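Long-range contacts in methyltransferase-like protein (Saccharopolyspora spinosa, PDB 4PNE), which catalyses a [4+2] cycloaddition in spinosyn biosynthesis, on a fold like that of S-adenosylmethionine-dependent methyltransferases: residues Pro57-His62 / Thr103-Leu108; Leu97-Gly102 / Thr119-Ser124; Ala164-Ser169 / Leu193-Val198. All coordinates share one frame; numbering follows the deposited sequence.

Contact 1: residues Pro57-His62 / Thr103-Leu108; sequences PCAIHH and TGQPAL. With SAH (S-adenosyl-L-homocysteine), chain C.
Running at about 60° to each other, the irregular segment Pro-57 to His-61 and the start of helix 105-113 come closest at Ala-59 and Gln-105, whose CA atoms are 5.5 Å apart. Gln-105 lays its aliphatic part along the Cys-58 to Ala-59 peptide, CB reaching Cys-58 C at 3.6 Å. A bend at chi2 (-85°) then brings OE1 beside the methyl of Ala-59, while NE2 is hydrogen-bonded to Asp-78 of helix 73-88. The ring of Pro-106 presents CG to the edge of the His-61 imidazole, 3.7 Å from CE1, and the same CG touches the carboxylate O of S-adenosylhomocysteine. At that edge His-61 ND1 donates an in-plane, nearly straight bond of 2.6 Å to ligand OXT (171°). Its NE2 is bonded to the Ala-77 carbonyl, and the two bonds together fix the ring's rotation. The second carboxylate oxygen, O, takes the Ile-60 N-H at 2.9 Å and a proton from a water that also bridges Cys-58 O and Thr-103 N. The loop thus bonds both oxygens, and the helix side adds that water and the packing of Pro-106: the amino-acid end of the S-adenosylhomocysteine pocket, beside the glycine-rich turn of a Rossmann-like methyltransferase fold.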
loop_
_atom_site.group_PDB
_atom_site.type_symbol
_atom_site.label_atom_id
_atom_site.label_comp_id
_atom_site.label_asym_id
_atom_site.label_seq_id
_atom_site.Cartn_x
_atom_site.Cartn_y
_atom_site.Cartn_z
ATOM N N PRO A 57 -3.815 8.538 12.760
ATOM C CA PRO A 57 -3.850 8.016 11.396
ATOM C C PRO A 57 -2.432 7.790 10.923
ATOM O O PRO A 57 -1.603 8.654 11.141
ATOM C CB PRO A 57 -4.543 9.126 10.610
ATOM C CG PRO A 57 -5.436 9.791 11.644
ATOM C CD PRO A 57 -4.594 9.779 12.900
ATOM N N CYS A 58 -2.169 6.642 10.313
ATOM C CA CYS A 58 -0.816 6.173 10.055
ATOM C C CYS A 58 -0.632 5.600 8.660
ATOM O O CYS A 58 -1.596 5.218 7.982
ATOM C CB CYS A 58 -0.431 5.085 11.063
ATOM S SG CYS A 58 -1.447 3.574 10.940
ATOM N N ALA A 59 0.622 5.502 8.254
ATOM C CA ALA A 59 0.999 4.654 7.121
ATOM C C ALA A 59 0.622 3.196 7.397
ATOM O O ALA A 59 0.832 2.689 8.489
ATOM C CB ALA A 59 2.500 4.768 6.849
ATOM N N ILE A 60 0.054 2.511 6.414
ATOM C CA ILE A 60 -0.235 1.101 6.507
ATOM C C ILE A 60 0.638 0.368 5.487
ATOM O O ILE A 60 0.172 -0.334 4.596
ATOM C CB ILE A 60 -1.709 0.818 6.271
ATOM C CG1 ILE A 60 -2.577 1.856 7.005
ATOM C CG2 ILE A 60 -2.039 -0.604 6.737
ATOM C CD1 ILE A 60 -4.085 1.733 6.715
ATOM N N HIS A 61 1.933 0.552 5.647
ATOM C CA HIS A 61 2.910 -0.185 4.856
ATOM C C HIS A 61 4.176 -0.372 5.702
ATOM O O HIS A 61 4.347 0.278 6.743
ATOM C CB HIS A 61 3.179 0.531 3.520
ATOM C CG HIS A 61 3.777 1.901 3.645
ATOM N ND1 HIS A 61 3.120 3.020 3.174
ATOM C CD2 HIS A 61 4.953 2.342 4.153
ATOM C CE1 HIS A 61 3.868 4.090 3.393
ATOM N NE2 HIS A 61 4.988 3.706 3.981
ATOM N N HIS A 62 5.029 -1.286 5.267
ATOM C CA HIS A 62 6.255 -1.637 5.992
ATOM C C HIS A 62 7.221 -0.464 6.071
ATOM O O HIS A 62 7.254 0.402 5.178
ATOM C CB HIS A 62 6.952 -2.801 5.299
ATOM C CG HIS A 62 6.405 -4.145 5.666
ATOM N ND1 HIS A 62 5.063 -4.385 5.888
ATOM C CD2 HIS A 62 7.031 -5.331 5.831
ATOM C CE1 HIS A 62 4.899 -5.652 6.221
ATOM N NE2 HIS A 62 6.075 -6.256 6.177
ATOM N N THR A 103 -5.330 5.541 5.113
ATOM C CA THR A 103 -5.896 6.723 5.774
ATOM C C THR A 103 -5.399 8.022 5.142
ATOM O O THR A 103 -5.619 9.124 5.677
ATOM C CB THR A 103 -5.558 6.728 7.267
ATOM O OG1 THR A 103 -4.147 6.838 7.415
ATOM C CG2 THR A 103 -6.016 5.454 7.915
ATOM N N GLY A 104 -4.651 7.902 4.040
ATOM C CA GLY A 104 -4.109 9.060 3.359
ATOM C C GLY A 104 -2.822 9.623 3.942
ATOM O O GLY A 104 -2.348 10.678 3.502
ATOM N N GLN A 105 -2.233 8.960 4.946
ATOM C CA GLN A 105 -1.073 9.562 5.576
ATOM C C GLN A 105 0.115 9.744 4.588
ATOM O O GLN A 105 0.743 10.798 4.592
ATOM C CB GLN A 105 -0.676 8.736 6.819
ATOM C CG GLN A 105 0.415 9.326 7.679
ATOM C CD GLN A 105 1.825 8.974 7.174
ATOM O OE1 GLN A 105 1.991 8.134 6.304
ATOM N NE2 GLN A 105 2.837 9.602 7.753
ATOM N N PRO A 106 0.440 8.740 3.755
ATOM C CA PRO A 106 1.525 8.923 2.807
ATOM C C PRO A 106 1.210 10.012 1.766
ATOM O O PRO A 106 2.089 10.798 1.432
ATOM C CB PRO A 106 1.646 7.536 2.167
ATOM C CG PRO A 106 1.146 6.595 3.203
ATOM C CD PRO A 106 -0.037 7.351 3.754
ATOM N N ALA A 107 -0.015 10.058 1.261
ATOM C CA ALA A 107 -0.383 11.108 0.312
ATOM C C ALA A 107 -0.209 12.496 0.924
ATOM O O ALA A 107 0.284 13.404 0.285
ATOM C CB ALA A 107 -1.789 10.932 -0.158
ATOM N N LEU A 108 -0.650 12.664 2.164
ATOM C CA LEU A 108 -0.552 13.952 2.812
ATOM C C LEU A 108 0.875 14.306 3.140
ATOM O O LEU A 108 1.226 15.472 3.137
ATOM C CB LEU A 108 -1.421 13.974 4.086
ATOM C CG LEU A 108 -2.907 13.956 3.755
ATOM C CD1 LEU A 108 -3.759 13.536 4.934
ATOM C CD2 LEU A 108 -3.368 15.305 3.223
HETATM N N SAH C . -1.178 2.765 0.410
HETATM C CA SAH C . -1.606 2.932 1.802
HETATM C CB SAH C . -2.484 1.801 2.330
HETATM C CG SAH C . -2.076 0.376 2.047
HETATM S SD SAH C . -3.147 -0.778 2.915
HETATM C C SAH C . -0.395 3.100 2.677
HETATM O O SAH C . -0.524 3.545 3.803
HETATM O OXT SAH C . 0.726 2.871 2.212
HETATM C "C5'" SAH C . -4.084 -1.357 1.477
HETATM C "C4'" SAH C . -5.057 -0.327 0.921
HETATM O "O4'" SAH C . -5.570 -0.782 -0.325
HETATM C "C3'" SAH C . -6.273 -0.081 1.796
HETATM O "O3'" SAH C . -6.433 1.325 1.851
HETATM C "C2'" SAH C . -7.406 -0.767 1.050
HETATM O "O2'" SAH C . -8.724 -0.270 1.277
HETATM C "C1'" SAH C . -6.956 -0.573 -0.397
HETATM N N9 SAH C . -7.626 -1.498 -1.331
HETATM C C8 SAH C . -7.795 -2.843 -1.270
HETATM N N7 SAH C . -8.518 -3.260 -2.334
HETATM C C5 SAH C . -8.824 -2.173 -3.069
HETATM C C6 SAH C . -9.548 -1.997 -4.229
HETATM N N6 SAH C . -10.091 -3.020 -4.872
HETATM N N1 SAH C . -9.669 -0.758 -4.748
HETATM C C2 SAH C . -9.106 0.337 -4.125
HETATM N N3 SAH C . -8.429 0.182 -2.950
HETATM C C4 SAH C . -8.269 -1.065 -2.451
HETATM O O HOH W 1 -2.458 5.171 5.248
#

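Contact 2: residues Leu97-Gly102 / Thr119-Ser124; sequences LDVGCG and TGITVS. With SAH (S-adenosyl-L-homocysteine), chain C.
Ile-121 lies over the backbone of the neighbouring strand: CG1 rests 3.8 Å from Val-99 CA, and CG2 meets Leu-97 CD1. Its chi1 of 61° sets CG1 between the backbone N and the carbonyl carbon, on the side facing strand 95-99. Leu-97 and Thr-119 cross obliquely on this same face, with Leu-97 CD1 4.0 Å from Thr-119 CG2. The opposite face carries Asp-98, whose CB sits against Gly-120 CA, and beyond it Cys-101, whose CB also lies against Gly-120 CA and whose SG is 3.8 Å from the Thr-122 methyl CG2.

Parallel pairing underlies these contacts. Asp-98 N donates to Thr-119 O, and Ile-121 N to Asp-98 O, the latter nearly straight (176°). At the last pair, Val-99 with Ile-121, the Ile-121 carbonyl receives Cys-101 N from above its plane and, weakly, Gly-100 N, so one carbonyl holds the turn that leaves the strand.

The two strand ends share S-adenosylhomocysteine. Gly-100 O accepts from its amino N at 2.7 Å, Gly-102 N donates to O3', and ribose O2' donates to Thr-122 OG1 at 2.8 Å. Thr-122 OG1 also accepts from Ser-124 N in an ST turn, and Val-123 lays CG1 on the adenine at 3.4 Å from N1. Backbone groups that pair the strands lower down thus turn to the ligand at the C-terminal ends of the two strands of this beta-alpha-beta unit, joined by the Thr-122 hydroxyl. Two of the three ligand bonds made here come from main-chain atoms, so recognition of the ribose and amino group depends on positions that the strand pairing helps to set.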
loop_
_atom_site.group_PDB
_atom_site.type_symbol
_atom_site.label_atom_id
_atom_site.label_comp_id
_atom_site.label_asym_id
_atom_site.label_seq_id
_atom_site.Cartn_x
_atom_site.Cartn_y
_atom_site.Cartn_z
ATOM N N LEU A 97 -2.543 9.291 -9.017
ATOM C CA LEU A 97 -3.560 8.410 -8.442
ATOM C C LEU A 97 -2.925 7.506 -7.383
ATOM O O LEU A 97 -2.044 6.714 -7.706
ATOM C CB LEU A 97 -4.212 7.560 -9.534
ATOM C CG LEU A 97 -5.316 6.582 -9.146
ATOM C CD1 LEU A 97 -6.520 7.323 -8.665
ATOM C CD2 LEU A 97 -5.624 5.652 -10.306
ATOM N N ASP A 98 -3.371 7.635 -6.144
ATOM C CA ASP A 98 -2.926 6.817 -5.020
ATOM C C ASP A 98 -3.919 5.639 -4.866
ATOM O O ASP A 98 -5.009 5.775 -4.322
ATOM C CB ASP A 98 -2.814 7.740 -3.764
ATOM C CG ASP A 98 -2.286 7.029 -2.529
ATOM O OD1 ASP A 98 -1.853 5.877 -2.634
ATOM O OD2 ASP A 98 -2.328 7.659 -1.443
ATOM N N VAL A 99 -3.541 4.496 -5.405
ATOM C CA VAL A 99 -4.407 3.338 -5.543
ATOM C C VAL A 99 -4.369 2.546 -4.245
ATOM O O VAL A 99 -3.369 1.920 -3.936
ATOM C CB VAL A 99 -3.975 2.455 -6.686
ATOM C CG1 VAL A 99 -4.900 1.219 -6.769
ATOM C CG2 VAL A 99 -4.006 3.230 -7.975
ATOM N N GLY A 100 -5.418 2.635 -3.454
ATOM C CA GLY A 100 -5.410 2.024 -2.141
ATOM C C GLY A 100 -4.704 2.899 -1.124
ATOM O O GLY A 100 -3.666 2.532 -0.597
ATOM N N CYS A 101 -5.296 4.035 -0.811
ATOM C CA CYS A 101 -4.574 5.116 -0.186
ATOM C C CYS A 101 -4.535 5.022 1.347
ATOM O O CYS A 101 -3.938 5.891 1.988
ATOM C CB CYS A 101 -5.194 6.453 -0.619
ATOM S SG CYS A 101 -6.951 6.662 -0.082
ATOM N N GLY A 102 -5.152 3.992 1.924
ATOM C CA GLY A 102 -5.207 3.848 3.374
ATOM C C GLY A 102 -5.880 5.067 3.999
ATOM O O GLY A 102 -6.864 5.596 3.445
ATOM N N THR A 119 -5.210 12.210 -6.148
ATOM C CA THR A 119 -6.499 11.556 -6.034
ATOM C C THR A 119 -6.230 10.251 -5.295
ATOM O O THR A 119 -5.630 9.369 -5.862
ATOM C CB THR A 119 -7.126 11.282 -7.418
ATOM O OG1 THR A 119 -7.306 12.533 -8.131
ATOM C CG2 THR A 119 -8.462 10.563 -7.293
ATOM N N GLY A 120 -6.692 10.107 -4.050
ATOM C CA GLY A 120 -6.509 8.881 -3.283
ATOM C C GLY A 120 -7.760 8.058 -3.282
ATOM O O GLY A 120 -8.823 8.590 -2.972
ATOM N N ILE A 121 -7.682 6.786 -3.629
ATOM C CA ILE A 121 -8.838 5.921 -3.633
ATOM C C ILE A 121 -8.662 4.732 -2.696
ATOM O O ILE A 121 -7.569 4.194 -2.551
ATOM C CB ILE A 121 -9.180 5.399 -5.038
ATOM C CG1 ILE A 121 -8.037 4.582 -5.640
ATOM C CG2 ILE A 121 -9.484 6.567 -5.953
ATOM C CD1 ILE A 121 -8.423 3.835 -6.930
ATOM N N THR A 122 -9.747 4.368 -2.030
ATOM C CA THR A 122 -9.758 3.214 -1.162
ATOM C C THR A 122 -11.155 2.607 -1.182
ATOM O O THR A 122 -12.100 3.280 -1.552
ATOM C CB THR A 122 -9.358 3.572 0.261
ATOM O OG1 THR A 122 -9.563 2.424 1.102
ATOM C CG2 THR A 122 -10.176 4.759 0.782
ATOM N N VAL A 123 -11.290 1.359 -0.778
ATOM C CA VAL A 123 -12.617 0.732 -0.714
ATOM C C VAL A 123 -13.225 0.805 0.689
ATOM O O VAL A 123 -14.338 0.340 0.907
ATOM C CB VAL A 123 -12.541 -0.716 -1.190
ATOM C CG1 VAL A 123 -12.360 -0.724 -2.705
ATOM C CG2 VAL A 123 -11.390 -1.490 -0.507
ATOM N N SER A 124 -12.485 1.423 1.598
ATOM C CA SER A 124 -12.932 1.606 2.970
ATOM C C SER A 124 -13.511 2.988 3.184
ATOM O O SER A 124 -12.770 3.964 3.126
ATOM C CB SER A 124 -11.758 1.388 3.914
ATOM O OG SER A 124 -12.095 1.737 5.244
HETATM N N SAH C . -1.178 2.765 0.410
HETATM C CA SAH C . -1.606 2.932 1.802
HETATM C CB SAH C . -2.484 1.801 2.330
HETATM C CG SAH C . -2.076 0.376 2.047
HETATM S SD SAH C . -3.147 -0.778 2.915
HETATM C C SAH C . -0.395 3.100 2.677
HETATM O O SAH C . -0.524 3.545 3.803
HETATM O OXT SAH C . 0.726 2.871 2.212
HETATM C "C5'" SAH C . -4.084 -1.357 1.477
HETATM C "C4'" SAH C . -5.057 -0.327 0.921
HETATM O "O4'" SAH C . -5.570 -0.782 -0.325
HETATM C "C3'" SAH C . -6.273 -0.081 1.796
HETATM O "O3'" SAH C . -6.433 1.325 1.851
HETATM C "C2'" SAH C . -7.406 -0.767 1.050
HETATM O "O2'" SAH C . -8.724 -0.270 1.277
HETATM C "C1'" SAH C . -6.956 -0.573 -0.397
HETATM N N9 SAH C . -7.626 -1.498 -1.331
HETATM C C8 SAH C . -7.795 -2.843 -1.270
HETATM N N7 SAH C . -8.518 -3.260 -2.334
HETATM C C5 SAH C . -8.824 -2.173 -3.069
HETATM C C6 SAH C . -9.548 -1.997 -4.229
HETATM N N6 SAH C . -10.091 -3.020 -4.872
HETATM N N1 SAH C . -9.669 -0.758 -4.748
HETATM C C2 SAH C . -9.106 0.337 -4.125
HETATM N N3 SAH C . -8.429 0.182 -2.950
HETATM C C4 SAH C . -8.269 -1.065 -2.451
#

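Contact 3: residues Ala164-Ser169 / Leu193-Val198; sequences AWAMQS and LGVTEV. With SAH (S-adenosyl-L-homocysteine), chain C.
Four backbone bonds tie the strands, Gly-194 N to Ala-164 O, Ala-166 N to Gly-194 O, Thr-196 N to Ala-166 O and, last, Gln-168 N to Thr-196 O at 2.9 Å, where the donor stands 40° out of the carbonyl plane. Beyond that bond, bent at chi2 (50°), the Glu-197 carboxylate leans across to Gln-168, OE1 3.4 Å from Gln-168 CA, while Glu-197 OE2 takes Val-198 N at 3.0 Å on its anti side. One water links Glu-197 OE2 to Gln-168 NE2; another accepts from Ser-169 N and lies within reach of Glu-197 OE1 and Ala-166 O. Gln-168 CG lies 3.6 Å from Glu-197 OE2; Gln-168 OE1 is hydrogen-bonded to Tyr-292 and His-62 N. Strands 161-167 and 191-200 are neighbours in the middle of the Rossmann-like methyltransferase sheet, and where strand 161-167 ends, Met-167 O accepts from the amino N of S-adenosylhomocysteine at 2.9 Å. Met-167 and Thr-196 point the same way side by side, Met-167 CB 3.6 Å from Thr-196 OG1, which is hydrogen-bonded to Tyr-292. Met-167 CE lies over one face of the Trp-165 ring, 3.4 Å above its plane and offset toward the rim. On the other face of the sheet, Leu-193 CD1 lies against Ala-164 CB (3.8 Å) and, more distantly, that of Ala-166.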
loop_
_atom_site.group_PDB
_atom_site.type_symbol
_atom_site.label_atom_id
_atom_site.label_comp_id
_atom_site.label_asym_id
_atom_site.label_seq_id
_atom_site.Cartn_x
_atom_site.Cartn_y
_atom_site.Cartn_z
ATOM N N ALA A 164 1.118 7.195 -10.612
ATOM C CA ALA A 164 0.320 6.431 -9.691
ATOM C C ALA A 164 1.179 5.739 -8.662
ATOM O O ALA A 164 2.326 5.409 -8.942
ATOM C CB ALA A 164 -0.479 5.408 -10.451
ATOM N N TRP A 165 0.598 5.479 -7.494
ATOM C CA TRP A 165 1.164 4.610 -6.469
ATOM C C TRP A 165 0.269 3.375 -6.268
ATOM O O TRP A 165 -0.943 3.481 -6.288
ATOM C CB TRP A 165 1.273 5.301 -5.128
ATOM C CG TRP A 165 2.107 6.488 -5.062
ATOM C CD1 TRP A 165 3.122 6.825 -5.912
ATOM C CD2 TRP A 165 2.002 7.550 -4.112
ATOM N NE1 TRP A 165 3.691 8.008 -5.511
ATOM C CE2 TRP A 165 3.014 8.471 -4.410
ATOM C CE3 TRP A 165 1.176 7.786 -3.001
ATOM C CZ2 TRP A 165 3.189 9.638 -3.686
ATOM C CZ3 TRP A 165 1.370 8.925 -2.265
ATOM C CH2 TRP A 165 2.361 9.838 -2.599
ATOM N N ALA A 166 0.874 2.229 -5.948
ATOM C CA ALA A 166 0.142 1.129 -5.333
ATOM C C ALA A 166 1.064 0.583 -4.264
ATOM O O ALA A 166 1.856 -0.323 -4.526
ATOM C CB ALA A 166 -0.261 0.057 -6.332
ATOM N N MET A 167 0.996 1.209 -3.091
ATOM C CA MET A 167 1.802 0.835 -1.943
ATOM C C MET A 167 1.019 -0.143 -1.110
ATOM O O MET A 167 0.125 0.258 -0.383
ATOM C CB MET A 167 2.204 2.075 -1.154
ATOM C CG MET A 167 3.334 2.877 -1.759
ATOM S SD MET A 167 4.020 4.149 -0.631
ATOM C CE MET A 167 2.869 5.426 -1.065
ATOM N N GLN A 168 1.335 -1.426 -1.326
ATOM C CA GLN A 168 0.729 -2.588 -0.679
ATOM C C GLN A 168 -0.793 -2.660 -0.852
ATOM O O GLN A 168 -1.547 -2.938 0.086
ATOM C CB GLN A 168 1.111 -2.652 0.802
ATOM C CG GLN A 168 2.497 -3.129 1.023
ATOM C CD GLN A 168 2.896 -3.098 2.490
ATOM O OE1 GLN A 168 3.898 -2.483 2.849
ATOM N NE2 GLN A 168 2.073 -3.683 3.344
ATOM N N SER A 169 -1.255 -2.374 -2.063
ATOM C CA SER A 169 -2.681 -2.496 -2.359
ATOM C C SER A 169 -3.026 -3.574 -3.396
ATOM O O SER A 169 -4.074 -4.194 -3.294
ATOM C CB SER A 169 -3.230 -1.151 -2.806
ATOM O OG SER A 169 -2.577 -0.746 -3.979
ATOM N N LEU A 193 4.219 4.347 -12.656
ATOM C CA LEU A 193 3.588 3.633 -11.546
ATOM C C LEU A 193 4.642 3.143 -10.584
ATOM O O LEU A 193 5.578 2.458 -10.992
ATOM C CB LEU A 193 2.767 2.435 -12.033
ATOM C CG LEU A 193 2.262 1.425 -10.994
ATOM C CD1 LEU A 193 1.234 2.056 -10.048
ATOM C CD2 LEU A 193 1.688 0.173 -11.706
ATOM N N GLY A 194 4.488 3.469 -9.313
ATOM C CA GLY A 194 5.345 2.921 -8.285
ATOM C C GLY A 194 4.569 1.952 -7.439
ATOM O O GLY A 194 3.523 2.321 -6.915
ATOM N N VAL A 195 5.081 0.735 -7.315
ATOM C CA VAL A 195 4.468 -0.343 -6.563
ATOM C C VAL A 195 5.354 -0.827 -5.435
ATOM O O VAL A 195 6.545 -1.070 -5.645
ATOM C CB VAL A 195 4.168 -1.553 -7.476
ATOM C CG1 VAL A 195 3.643 -2.787 -6.716
ATOM C CG2 VAL A 195 3.272 -1.153 -8.661
ATOM N N THR A 196 4.791 -0.988 -4.236
ATOM C CA THR A 196 5.496 -1.726 -3.205
ATOM C C THR A 196 4.652 -2.860 -2.730
ATOM O O THR A 196 3.405 -2.815 -2.749
ATOM C CB THR A 196 5.942 -0.859 -2.035
ATOM O OG1 THR A 196 4.821 -0.458 -1.244
ATOM C CG2 THR A 196 6.687 0.375 -2.516
ATOM N N GLU A 197 5.333 -3.918 -2.304
ATOM C CA GLU A 197 4.582 -5.051 -1.854
ATOM C C GLU A 197 5.403 -5.945 -0.956
ATOM O O GLU A 197 6.646 -6.062 -1.098
ATOM C CB GLU A 197 4.047 -5.824 -3.049
ATOM C CG GLU A 197 2.896 -6.714 -2.730
ATOM C CD GLU A 197 1.781 -6.012 -1.953
ATOM O OE1 GLU A 197 0.937 -5.374 -2.634
ATOM O OE2 GLU A 197 1.761 -6.155 -0.715
ATOM N N VAL A 198 4.694 -6.557 -0.015
ATOM C CA VAL A 198 5.172 -7.721 0.730
ATOM C C VAL A 198 5.100 -8.950 -0.157
ATOM O O VAL A 198 4.032 -9.265 -0.681
ATOM C CB VAL A 198 4.336 -7.949 2.023
ATOM C CG1 VAL A 198 4.777 -9.186 2.772
ATOM C CG2 VAL A 198 4.404 -6.713 2.931
HETATM N N SAH C . -1.178 2.765 0.410
HETATM C CA SAH C . -1.606 2.932 1.802
HETATM C CB SAH C . -2.484 1.801 2.330
HETATM C CG SAH C . -2.076 0.376 2.047
HETATM S SD SAH C . -3.147 -0.778 2.915
HETATM C C SAH C . -0.395 3.100 2.677
HETATM O O SAH C . -0.524 3.545 3.803
HETATM O OXT SAH C . 0.726 2.871 2.212
HETATM C "C5'" SAH C . -4.084 -1.357 1.477
HETATM C "C4'" SAH C . -5.057 -0.327 0.921
HETATM O "O4'" SAH C . -5.570 -0.782 -0.325
HETATM C "C3'" SAH C . -6.273 -0.081 1.796
HETATM O "O3'" SAH C . -6.433 1.325 1.851
HETATM C "C2'" SAH C . -7.406 -0.767 1.050
HETATM O "O2'" SAH C . -8.724 -0.270 1.277
HETATM C "C1'" SAH C . -6.956 -0.573 -0.397
HETATM N N9 SAH C . -7.626 -1.498 -1.331
HETATM C C8 SAH C . -7.795 -2.843 -1.270
HETATM N N7 SAH C . -8.518 -3.260 -2.334
HETATM C C5 SAH C . -8.824 -2.173 -3.069
HETATM C C6 SAH C . -9.548 -1.997 -4.229
HETATM N N6 SAH C . -10.091 -3.020 -4.872
HETATM N N1 SAH C . -9.669 -0.758 -4.748
HETATM C C2 SAH C . -9.106 0.337 -4.125
HETATM N N3 SAH C . -8.429 0.182 -2.950
HETATM C C4 SAH C . -8.269 -1.065 -2.451
HETATM O O HOH W 2 0.557 -2.898 -4.393
HETATM O O HOH W 3 0.525 -5.899 2.163
#

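How the contacts relate
Contacts 2 and 3 lie in one sheet, where strands 95-99 and 161-167 are neighbours; Leu-97 O bonds to Trp-165 N, and Val-99 O to Ser-169 OG. Contact 1 sits beside them, joining a loop to the helix that follows strand 95-99; it is mostly buried too, though it is the one of the three with a solvent-exposed residue, Pro-57. It meets contact 3 where Ala-107 packs on Trp-165. All three hydrogen-bond S-adenosylhomocysteine: contact 1 through its carboxylate, contact 2 through ribose and amino group, contact 3 through that same amino group. Regular backbone pairing runs through contacts 2 and 3, whereas contact 1 relies on packing, a bridging water and the ligand.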